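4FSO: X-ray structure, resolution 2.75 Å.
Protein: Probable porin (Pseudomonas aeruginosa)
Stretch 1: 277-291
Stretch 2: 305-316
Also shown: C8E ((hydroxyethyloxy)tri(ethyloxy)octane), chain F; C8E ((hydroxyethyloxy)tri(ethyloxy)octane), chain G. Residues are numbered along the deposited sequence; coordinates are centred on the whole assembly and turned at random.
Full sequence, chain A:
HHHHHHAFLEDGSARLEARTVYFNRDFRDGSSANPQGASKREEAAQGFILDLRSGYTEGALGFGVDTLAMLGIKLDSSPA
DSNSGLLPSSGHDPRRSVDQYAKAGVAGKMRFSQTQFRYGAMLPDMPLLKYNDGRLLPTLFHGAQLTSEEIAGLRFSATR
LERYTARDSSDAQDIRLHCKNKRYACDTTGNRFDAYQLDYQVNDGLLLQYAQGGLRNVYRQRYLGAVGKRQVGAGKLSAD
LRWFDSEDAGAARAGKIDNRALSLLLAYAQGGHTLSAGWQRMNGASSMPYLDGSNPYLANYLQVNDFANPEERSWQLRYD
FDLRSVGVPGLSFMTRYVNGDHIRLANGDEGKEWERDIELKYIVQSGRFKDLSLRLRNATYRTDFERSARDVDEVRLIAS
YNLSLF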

ATOM      1  N   ALA A 277       8.046 -14.405  -9.266  1.00 32.49           N
ATOM      2  CA  ALA A 277       7.275 -15.529  -8.767  1.00 31.03           C
ATOM      3  C   ALA A 277       6.967 -15.282  -7.293  1.00 33.53           C
ATOM      4  O   ALA A 277       7.853 -14.962  -6.524  1.00 34.29           O
ATOM      5  N   GLY A 278       5.705 -15.421  -6.908  1.00 30.03           N
ATOM      6  CA  GLY A 278       5.309 -15.160  -5.545  1.00 21.16           C
ATOM      7  C   GLY A 278       4.550 -16.315  -4.930  1.00 28.25           C
ATOM      8  O   GLY A 278       3.919 -17.099  -5.626  1.00 23.20           O
ATOM      9  N   TRP A 279       4.628 -16.409  -3.613  1.00 26.37           N
ATOM     10  CA  TRP A 279       3.943 -17.435  -2.871  1.00 25.17           C
ATOM     11  C   TRP A 279       3.359 -16.815  -1.602  1.00 36.43           C
ATOM     12  O   TRP A 279       4.041 -16.094  -0.877  1.00 33.27           O
ATOM     13  N   GLN A 280       2.097 -17.107  -1.330  1.00 23.50           N
ATOM     14  CA  GLN A 280       1.419 -16.481  -0.226  1.00 15.73           C
ATOM     15  C   GLN A 280       0.586 -17.530   0.494  1.00 28.81           C
ATOM     16  O   GLN A 280      -0.023 -18.381  -0.149  1.00 28.80           O
ATOM     17  N   ARG A 281       0.569 -17.463   1.825  1.00 22.39           N
ATOM     18  CA  ARG A 281      -0.212 -18.377   2.625  1.00 15.20           C
ATOM     19  C   ARG A 281      -0.758 -17.773   3.918  1.00 29.80           C
ATOM     20  O   ARG A 281      -0.066 -17.063   4.665  1.00 34.28           O
ATOM     21  N   MET A 282      -2.028 -18.082   4.153  1.00 24.67           N
ATOM     22  CA  MET A 282      -2.803 -17.639   5.296  1.00 23.23           C
ATOM     23  C   MET A 282      -3.027 -18.840   6.227  1.00 34.45           C
ATOM     24  O   MET A 282      -3.348 -19.962   5.766  1.00 24.21           O
ATOM     25  N   ASN A 283      -2.839 -18.614   7.529  1.00 21.50           N
ATOM     26  CA  ASN A 283      -3.088 -19.647   8.532  1.00 14.00           C
ATOM     27  C   ASN A 283      -3.885 -19.104   9.696  1.00 19.60           C
ATOM     28  O   ASN A 283      -3.647 -17.981  10.145  1.00 29.76           O
ATOM     29  N   GLY A 284      -4.818 -19.904  10.204  1.00 19.64           N
ATOM     30  CA  GLY A 284      -5.600 -19.513  11.358  1.00 12.49           C
ATOM     31  C   GLY A 284      -7.047 -19.439  10.963  1.00 22.02           C
ATOM     32  O   GLY A 284      -7.399 -19.756   9.828  1.00 33.69           O
ATOM     33  N   ALA A 285      -7.887 -19.018  11.895  1.00 21.52           N
ATOM     34  CA  ALA A 285      -9.326 -18.960  11.649  1.00 29.43           C
ATOM     35  C   ALA A 285      -9.723 -17.733  10.812  1.00 32.95           C
ATOM     36  O   ALA A 285     -10.736 -17.731  10.116  1.00 31.98           O
ATOM     37  N   SER A 286      -8.907 -16.692  10.890  1.00 41.11           N
ATOM     38  CA  SER A 286      -9.295 -15.382  10.392  1.00 33.56           C
ATOM     39  C   SER A 286      -8.597 -15.090   9.108  1.00 27.98           C
ATOM     40  O   SER A 286      -7.574 -15.698   8.791  1.00 27.54           O
ATOM     41  N   SER A 287      -9.149 -14.125   8.387  1.00 28.15           N
ATOM     42  CA  SER A 287      -8.395 -13.457   7.333  1.00 42.97           C
ATOM     43  C   SER A 287      -7.358 -12.541   8.000  1.00 37.59           C
ATOM     44  O   SER A 287      -7.432 -12.295   9.201  1.00 54.29           O
ATOM     45  N   MET A 288      -6.396 -12.037   7.238  1.00 27.40           N
ATOM     46  CA  MET A 288      -5.461 -11.050   7.778  1.00 26.38           C
ATOM     47  C   MET A 288      -6.128  -9.675   7.973  1.00 37.47           C
ATOM     48  O   MET A 288      -6.692  -9.106   7.047  1.00 28.38           O
ATOM     49  N   PRO A 289      -6.088  -9.147   9.201  1.00 39.46           N
ATOM     50  CA  PRO A 289      -6.758  -7.857   9.390  1.00 31.81           C
ATOM     51  C   PRO A 289      -5.901  -6.669   8.912  1.00 28.06           C
ATOM     52  O   PRO A 289      -4.684  -6.725   8.929  1.00 36.88           O
ATOM     53  N   TYR A 290      -6.546  -5.600   8.478  1.00 23.80           N
ATOM     54  CA  TYR A 290      -5.839  -4.362   8.218  1.00 29.78           C
ATOM     55  C   TYR A 290      -6.808  -3.201   8.200  1.00 34.33           C
ATOM     56  O   TYR A 290      -8.021  -3.409   8.276  1.00 37.53           O
ATOM     57  N   LEU A 291      -6.265  -1.986   8.111  1.00 31.92           N
ATOM     58  CA  LEU A 291      -7.075  -0.762   8.201  1.00 26.20           C
ATOM     59  C   LEU A 291      -7.808  -0.404   6.900  1.00 27.91           C
ATOM     60  O   LEU A 291      -7.257  -0.516   5.791  1.00 24.83           O
ATOM     61  N   ASN A 305      -8.132  -7.994  -5.685  1.00 16.11           N
ATOM     62  CA  ASN A 305      -8.266  -9.031  -4.669  1.00 25.39           C
ATOM     63  C   ASN A 305      -6.948  -9.196  -3.945  1.00 32.54           C
ATOM     64  O   ASN A 305      -5.886  -9.001  -4.535  1.00 19.38           O
ATOM     65  N   ASP A 306      -7.023  -9.536  -2.661  1.00 29.70           N
ATOM     66  CA  ASP A 306      -5.827  -9.576  -1.827  1.00 36.36           C
ATOM     67  C   ASP A 306      -5.314 -10.994  -1.528  1.00 39.74           C
ATOM     68  O   ASP A 306      -4.207 -11.152  -1.017  1.00 38.43           O
ATOM     69  N   PHE A 307      -6.126 -12.004  -1.846  1.00 29.93           N
ATOM     70  CA  PHE A 307      -5.789 -13.407  -1.591  1.00 27.54           C
ATOM     71  C   PHE A 307      -5.446 -13.687  -0.134  1.00 24.24           C
ATOM     72  O   PHE A 307      -4.567 -14.472   0.183  1.00 20.18           O
ATOM     73  N   ALA A 308      -6.182 -13.039   0.749  1.00 22.68           N
ATOM     74  CA  ALA A 308      -5.861 -13.049   2.155  1.00 13.73           C
ATOM     75  C   ALA A 308      -7.064 -13.547   2.935  1.00 15.45           C
ATOM     76  O   ALA A 308      -7.208 -13.236   4.103  1.00 14.93           O
ATOM     77  N   ASN A 309      -7.933 -14.301   2.263  1.00 25.18           N
ATOM     78  CA  ASN A 309      -9.063 -14.999   2.877  1.00 16.75           C
ATOM     79  C   ASN A 309      -8.613 -16.150   3.776  1.00 24.46           C
ATOM     80  O   ASN A 309      -7.464 -16.564   3.697  1.00 17.62           O
ATOM     81  N   PRO A 310      -9.504 -16.677   4.639  1.00 31.28           N
ATOM     82  CA  PRO A 310      -8.934 -17.561   5.662  1.00 26.99           C
ATOM     83  C   PRO A 310      -8.315 -18.836   5.094  1.00 22.17           C
ATOM     84  O   PRO A 310      -8.922 -19.500   4.248  1.00 26.03           O
ATOM     85  N   GLU A 311      -7.101 -19.141   5.543  1.00 17.91           N
ATOM     86  CA  GLU A 311      -6.440 -20.393   5.195  1.00 22.95           C
ATOM     87  C   GLU A 311      -6.110 -20.507   3.725  1.00 29.74           C
ATOM     88  O   GLU A 311      -5.838 -21.599   3.215  1.00 31.74           O
ATOM     89  N   GLU A 312      -6.114 -19.364   3.051  1.00 26.39           N
ATOM     90  CA  GLU A 312      -5.911 -19.317   1.614  1.00 22.48           C
ATOM     91  C   GLU A 312      -4.432 -19.513   1.237  1.00 36.21           C
ATOM     92  O   GLU A 312      -3.528 -19.027   1.914  1.00 44.17           O
ATOM     93  N   ARG A 313      -4.192 -20.261   0.170  1.00 39.45           N
ATOM     94  CA  ARG A 313      -2.856 -20.347  -0.402  1.00 26.76           C
ATOM     95  C   ARG A 313      -2.933 -19.929  -1.845  1.00 29.11           C
ATOM     96  O   ARG A 313      -3.897 -20.261  -2.552  1.00 22.94           O
ATOM     97  N   SER A 314      -1.905 -19.215  -2.283  1.00 21.87           N
ATOM     98  CA  SER A 314      -1.887 -18.686  -3.629  1.00 20.87           C
ATOM     99  C   SER A 314      -0.469 -18.601  -4.176  1.00 23.66           C
ATOM    100  O   SER A 314       0.510 -18.542  -3.419  1.00 21.33           O
ATOM    101  N   TRP A 315      -0.368 -18.607  -5.501  1.00 23.66           N
ATOM    102  CA  TRP A 315       0.899 -18.334  -6.163  1.00 31.87           C
ATOM    103  C   TRP A 315       0.724 -17.299  -7.270  1.00 26.31           C
ATOM    104  O   TRP A 315      -0.368 -17.131  -7.813  1.00 28.45           O
ATOM    105  N   GLN A 316       1.812 -16.595  -7.568  1.00 18.04           N
ATOM    106  CA  GLN A 316       1.808 -15.506  -8.526  1.00 25.62           C
ATOM    107  C   GLN A 316       2.925 -15.674  -9.532  1.00 25.83           C
ATOM    108  O   GLN A 316       4.009 -16.155  -9.208  1.00 33.91           O
TER

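Along stretch 2, D306 is the first residue to reach stretch 1. Its CA-to-CB bond points toward that stretch (chi1 66°, p), and D306 OD2 accepts a 2.7 Å hydrogen bond from Y290 OH, near the plane of the tyrosine ring, while D306 OD1 takes A308 N at 3.1 Å. The F307 ring leads away, though F307 CB stays 3.7 Å from Q280 NE2; Q280, with chi1 and chi2 both t, brings NE2 to D306 O (3.0 Å) and F307 O (2.9 Å), hydrogen bonding to both. A308 offers its methyl to M282, whose CA-to-CB bond points toward stretch 2; M282 SD lies 3.8 Å from A308 CB, with chi1 off-well at -121°.

The CA-to-CB bond of N309 points away. That of P310 points sideways, and P310 CB is 3.6 Å from A285 O. The CA-to-CB bond of E311 points away, yet E311 CD comes within 3.8 Å of G284 O, and water 2 joins the stretches, accepting from E311 N (2.7 Å) and donating to G284 O (2.8 Å) and S286 O (2.9 Å).

R313 and R281 share a sheet face with W279 and W315. Their guanidiniums stack, centres 3.7 Å apart and planes at 27°, although the like-charged NH2 atoms of R281 and R313 approach to 3.0 Å. On the other face, S314 OG (chi1 p) sits 3.4 Å from Q280 CB. W315 (chi1 p) turns its ring edge to detergent, with W315 CD1 3.6 Å from C10 of C8E chain G.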

ATOM      1  CB  ALA A 277       8.048 -16.810  -8.942  1.00 20.02           C
ATOM      2  CB  TRP A 279       4.927 -18.535  -2.482  1.00 35.00           C
ATOM      3  CG  TRP A 279       4.350 -19.489  -1.480  1.00 30.24           C
ATOM      4  CD1 TRP A 279       3.135 -20.095  -1.550  1.00 26.89           C
ATOM      5  CD2 TRP A 279       4.952 -19.940  -0.264  1.00 37.38           C
ATOM      6  NE1 TRP A 279       2.929 -20.885  -0.456  1.00 31.98           N
ATOM      7  CE2 TRP A 279       4.033 -20.819   0.350  1.00 47.43           C
ATOM      8  CE3 TRP A 279       6.174 -19.699   0.365  1.00 38.76           C
ATOM      9  CZ2 TRP A 279       4.302 -21.451   1.568  1.00 41.89           C
ATOM     10  CZ3 TRP A 279       6.437 -20.338   1.563  1.00 37.48           C
ATOM     11  CH2 TRP A 279       5.506 -21.199   2.151  1.00 36.45           C
ATOM     12  CB  GLN A 280       0.521 -15.365  -0.751  1.00 17.96           C
ATOM     13  CG  GLN A 280      -0.274 -14.625   0.316  1.00 26.88           C
ATOM     14  CD  GLN A 280      -0.773 -13.264  -0.167  1.00 30.84           C
ATOM     15  OE1 GLN A 280       0.014 -12.411  -0.595  1.00 28.43           O
ATOM     16  NE2 GLN A 280      -2.082 -13.065  -0.111  1.00 17.88           N
ATOM     17  CB  ARG A 281       0.571 -19.645   2.927  1.00 18.59           C
ATOM     18  CG  ARG A 281      -0.161 -20.583   3.875  1.00 24.79           C
ATOM     19  CD  ARG A 281       0.463 -21.948   3.859  1.00 38.64           C
ATOM     20  NE  ARG A 281      -0.251 -22.843   4.754  1.00 50.14           N
ATOM     21  CZ  ARG A 281      -0.157 -24.162   4.712  1.00 40.26           C
ATOM     22  NH1 ARG A 281       0.620 -24.738   3.812  1.00 33.36           N
ATOM     23  NH2 ARG A 281      -0.843 -24.894   5.569  1.00 46.67           N
ATOM     24  CB  MET A 282      -4.156 -17.147   4.767  1.00 29.22           C
ATOM     25  CG  MET A 282      -4.539 -15.700   5.051  1.00 36.92           C
ATOM     26  SD  MET A 282      -3.464 -14.392   4.427  1.00 31.79           S
ATOM     27  CE  MET A 282      -2.946 -15.047   2.843  1.00 59.23           C
ATOM     28  CB  ASN A 283      -1.777 -20.238   9.055  1.00 35.36           C
ATOM     29  CG  ASN A 283      -0.855 -20.695   7.943  1.00 53.85           C
ATOM     30  OD1 ASN A 283      -0.152 -19.881   7.331  1.00 49.32           O
ATOM     31  ND2 ASN A 283      -0.847 -22.007   7.675  1.00 59.77           N
ATOM     32  CB  ALA A 285     -10.074 -18.947  12.976  1.00 16.03           C
ATOM     33  CB  SER A 286      -8.893 -14.294  11.389  1.00 20.59           C
ATOM     34  OG  SER A 286      -9.470 -14.549  12.635  1.00 37.53           O
ATOM     35  CB  SER A 287      -9.343 -12.636   6.436  1.00 44.73           C
ATOM     36  OG  SER A 287      -9.825 -11.461   7.090  1.00 42.70           O
ATOM     37  CB  MET A 288      -4.205 -10.928   6.918  1.00 14.77           C
ATOM     38  CG  MET A 288      -3.230  -9.931   7.493  1.00 35.79           C
ATOM     39  SD  MET A 288      -1.922  -9.434   6.360  1.00 37.82           S
ATOM     40  CE  MET A 288      -1.331  -7.974   7.195  1.00 26.83           C
ATOM     41  CB  PRO A 289      -6.962  -7.804  10.912  1.00 31.66           C
ATOM     42  CG  PRO A 289      -5.803  -8.581  11.463  1.00 31.25           C
ATOM     43  CD  PRO A 289      -5.557  -9.702  10.462  1.00 29.87           C
ATOM     44  CB  TYR A 290      -5.047  -4.414   6.921  1.00 32.22           C
ATOM     45  CG  TYR A 290      -5.802  -4.864   5.686  1.00 41.14           C
ATOM     46  CD1 TYR A 290      -6.027  -6.215   5.448  1.00 38.65           C
ATOM     47  CD2 TYR A 290      -6.233  -3.944   4.722  1.00 47.39           C
ATOM     48  CE1 TYR A 290      -6.672  -6.645   4.310  1.00 43.77           C
ATOM     49  CE2 TYR A 290      -6.896  -4.366   3.563  1.00 39.09           C
ATOM     50  CZ  TYR A 290      -7.106  -5.727   3.367  1.00 46.28           C
ATOM     51  OH  TYR A 290      -7.740  -6.198   2.240  1.00 38.13           O
ATOM     52  CB  LEU A 291      -6.207   0.424   8.620  1.00 20.43           C
ATOM     53  CG  LEU A 291      -5.525   0.218   9.962  1.00 28.03           C
ATOM     54  CD1 LEU A 291      -4.808   1.497  10.377  1.00 20.32           C
ATOM     55  CD2 LEU A 291      -6.552  -0.263  11.008  1.00 22.02           C
ATOM     56  CB  ASN A 305      -8.721 -10.371  -5.270  1.00 25.32           C
ATOM     57  CG  ASN A 305      -9.014 -11.422  -4.203  1.00 28.93           C
ATOM     58  OD1 ASN A 305      -9.970 -11.282  -3.464  1.00 22.17           O
ATOM     59  ND2 ASN A 305      -8.184 -12.476  -4.121  1.00 17.13           N
ATOM     60  CB  ASP A 306      -6.012  -8.753  -0.531  1.00 31.23           C
ATOM     61  CG  ASP A 306      -7.066  -9.332   0.418  1.00 43.74           C
ATOM     62  OD1 ASP A 306      -7.638 -10.408   0.161  1.00 55.54           O
ATOM     63  OD2 ASP A 306      -7.323  -8.696   1.457  1.00 60.38           O
ATOM     64  CB  PHE A 307      -4.698 -13.877  -2.554  1.00 17.83           C
ATOM     65  CG  PHE A 307      -5.143 -13.844  -3.972  1.00 34.13           C
ATOM     66  CD1 PHE A 307      -5.017 -12.681  -4.718  1.00 18.54           C
ATOM     67  CD2 PHE A 307      -5.757 -14.962  -4.543  1.00 32.26           C
ATOM     68  CE1 PHE A 307      -5.455 -12.641  -6.014  1.00 29.78           C
ATOM     69  CE2 PHE A 307      -6.199 -14.943  -5.851  1.00 28.96           C
ATOM     70  CZ  PHE A 307      -6.049 -13.774  -6.590  1.00 39.67           C
ATOM     71  CB  ALA A 308      -5.450 -11.653   2.600  1.00 10.37           C
ATOM     72  CB  ASN A 309      -9.962 -15.525   1.790  1.00 22.77           C
ATOM     73  CG  ASN A 309     -10.730 -14.431   1.116  1.00 27.25           C
ATOM     74  OD1 ASN A 309     -11.616 -13.825   1.722  1.00 28.76           O
ATOM     75  ND2 ASN A 309     -10.404 -14.165  -0.150  1.00 28.59           N
ATOM     76  CB  PRO A 310     -10.140 -17.876   6.572  1.00 21.82           C
ATOM     77  CG  PRO A 310     -11.106 -16.815   6.316  1.00 11.06           C
ATOM     78  CD  PRO A 310     -10.949 -16.492   4.847  1.00 24.68           C
ATOM     79  CB  GLU A 311      -7.258 -21.607   5.662  1.00 21.91           C
ATOM     80  CG  GLU A 311      -6.676 -22.260   6.900  1.00 60.42           C
ATOM     81  CD  GLU A 311      -7.736 -22.896   7.759  1.00 84.68           C
ATOM     82  OE1 GLU A 311      -8.918 -22.828   7.375  1.00 91.43           O
ATOM     83  OE2 GLU A 311      -7.397 -23.455   8.822  1.00100.30           O
ATOM     84  CB  GLU A 312      -6.481 -18.007   1.071  1.00 13.76           C
ATOM     85  CG  GLU A 312      -6.123 -17.674  -0.376  1.00 21.37           C
ATOM     86  CD  GLU A 312      -7.136 -16.735  -1.049  1.00 28.77           C
ATOM     87  OE1 GLU A 312      -7.719 -15.869  -0.360  1.00 27.18           O
ATOM     88  OE2 GLU A 312      -7.362 -16.871  -2.275  1.00 26.48           O
ATOM     89  CB  ARG A 313      -2.338 -21.772  -0.334  1.00 26.65           C
ATOM     90  CG  ARG A 313      -2.864 -22.504   0.855  1.00 38.93           C
ATOM     91  CD  ARG A 313      -2.440 -23.909   0.808  1.00 28.15           C
ATOM     92  NE  ARG A 313      -2.641 -24.535   2.096  1.00 38.34           N
ATOM     93  CZ  ARG A 313      -2.406 -25.815   2.331  1.00 31.43           C
ATOM     94  NH1 ARG A 313      -1.951 -26.594   1.346  1.00 25.68           N
ATOM     95  NH2 ARG A 313      -2.629 -26.299   3.547  1.00 21.02           N
ATOM     96  CB  SER A 314      -2.581 -17.309  -3.679  1.00 24.07           C
ATOM     97  OG  SER A 314      -2.065 -16.401  -2.707  1.00 21.86           O
ATOM     98  CB  TRP A 315       1.575 -19.614  -6.674  1.00 38.12           C
ATOM     99  CG  TRP A 315       0.826 -20.287  -7.762  1.00 46.51           C
ATOM    100  CD1 TRP A 315      -0.016 -21.361  -7.643  1.00 35.75           C
ATOM    101  CD2 TRP A 315       0.843 -19.941  -9.153  1.00 47.45           C
ATOM    102  NE1 TRP A 315      -0.526 -21.695  -8.870  1.00 44.64           N
ATOM    103  CE2 TRP A 315      -0.015 -20.839  -9.816  1.00 47.19           C
ATOM    104  CE3 TRP A 315       1.499 -18.955  -9.901  1.00 38.69           C
ATOM    105  CZ2 TRP A 315      -0.238 -20.781 -11.191  1.00 42.16           C
ATOM    106  CZ3 TRP A 315       1.280 -18.899 -11.259  1.00 46.80           C
ATOM    107  CH2 TRP A 315       0.421 -19.805 -11.894  1.00 44.14           C
ATOM    108  CB  GLN A 316       1.951 -14.147  -7.830  1.00 30.16           C
ATOM    109  CG  GLN A 316       2.081 -12.933  -8.776  1.00 32.25           C
ATOM    110  CD  GLN A 316       2.174 -11.590  -8.039  1.00 33.48           C
ATOM    111  OE1 GLN A 316       2.384 -10.548  -8.658  1.00 35.96           O
ATOM    112  NE2 GLN A 316       2.013 -11.617  -6.706  1.00 28.00           N
TER
HETATM  113  C3  C8E F 504       9.771 -19.226 -12.139  1.00 71.62           C
HETATM  114  C4  C8E F 504       8.887 -20.471 -12.164  1.00 73.79           C
HETATM  115  C5  C8E F 504       7.440 -20.134 -11.808  1.00 72.65           C
HETATM  116  C6  C8E F 504       7.048 -20.646 -10.426  1.00 62.28           C
HETATM  117  C7  C8E F 504       6.031 -19.718  -9.766  1.00 57.62           C
HETATM  118  C8  C8E F 504       5.562 -20.338  -8.453  1.00 63.28           C
HETATM  119  O9  C8E F 504       5.816 -19.542  -7.308  1.00 63.23           O
HETATM  120  C10 C8E F 504       6.967 -19.905  -6.565  1.00 55.28           C
HETATM  121  C11 C8E F 504       7.026 -19.060  -5.289  1.00 54.08           C
HETATM  122  O12 C8E F 504       8.290 -18.454  -5.123  1.00 44.81           O
HETATM  123  C1  C8E G 505       8.251 -24.610  -9.310  1.00 48.10           C
HETATM  124  C2  C8E G 505       7.155 -24.630  -8.247  1.00 53.67           C
HETATM  125  C3  C8E G 505       5.975 -23.707  -8.571  1.00 50.94           C
HETATM  126  C4  C8E G 505       4.702 -24.145  -7.844  1.00 54.27           C
HETATM  127  C5  C8E G 505       3.928 -23.010  -7.169  1.00 52.95           C
HETATM  128  C6  C8E G 505       4.191 -22.918  -5.668  1.00 51.53           C
HETATM  129  C7  C8E G 505       2.961 -22.439  -4.910  1.00 43.88           C
HETATM  130  C8  C8E G 505       2.401 -23.581  -4.065  1.00 32.77           C
HETATM  131  O9  C8E G 505       1.228 -23.161  -3.403  1.00 37.38           O
HETATM  132  C10 C8E G 505       0.263 -22.657  -4.301  1.00 39.09           C
HETATM  133  C11 C8E G 505      -1.129 -23.014  -3.797  1.00 43.02           C
HETATM  134  O12 C8E G 505      -2.054 -22.849  -4.846  1.00 56.74           O
HETATM  135  C13 C8E G 505      -2.514 -24.091  -5.351  1.00 56.76           C
HETATM  136  C14 C8E G 505      -2.885 -23.981  -6.830  1.00 34.19           C
HETATM  137  O   HOH W   1      -3.777 -23.034   4.830  1.00 34.80           O
HETATM  138  O   HOH W   2      -6.252 -18.105   7.865  1.00 23.60           O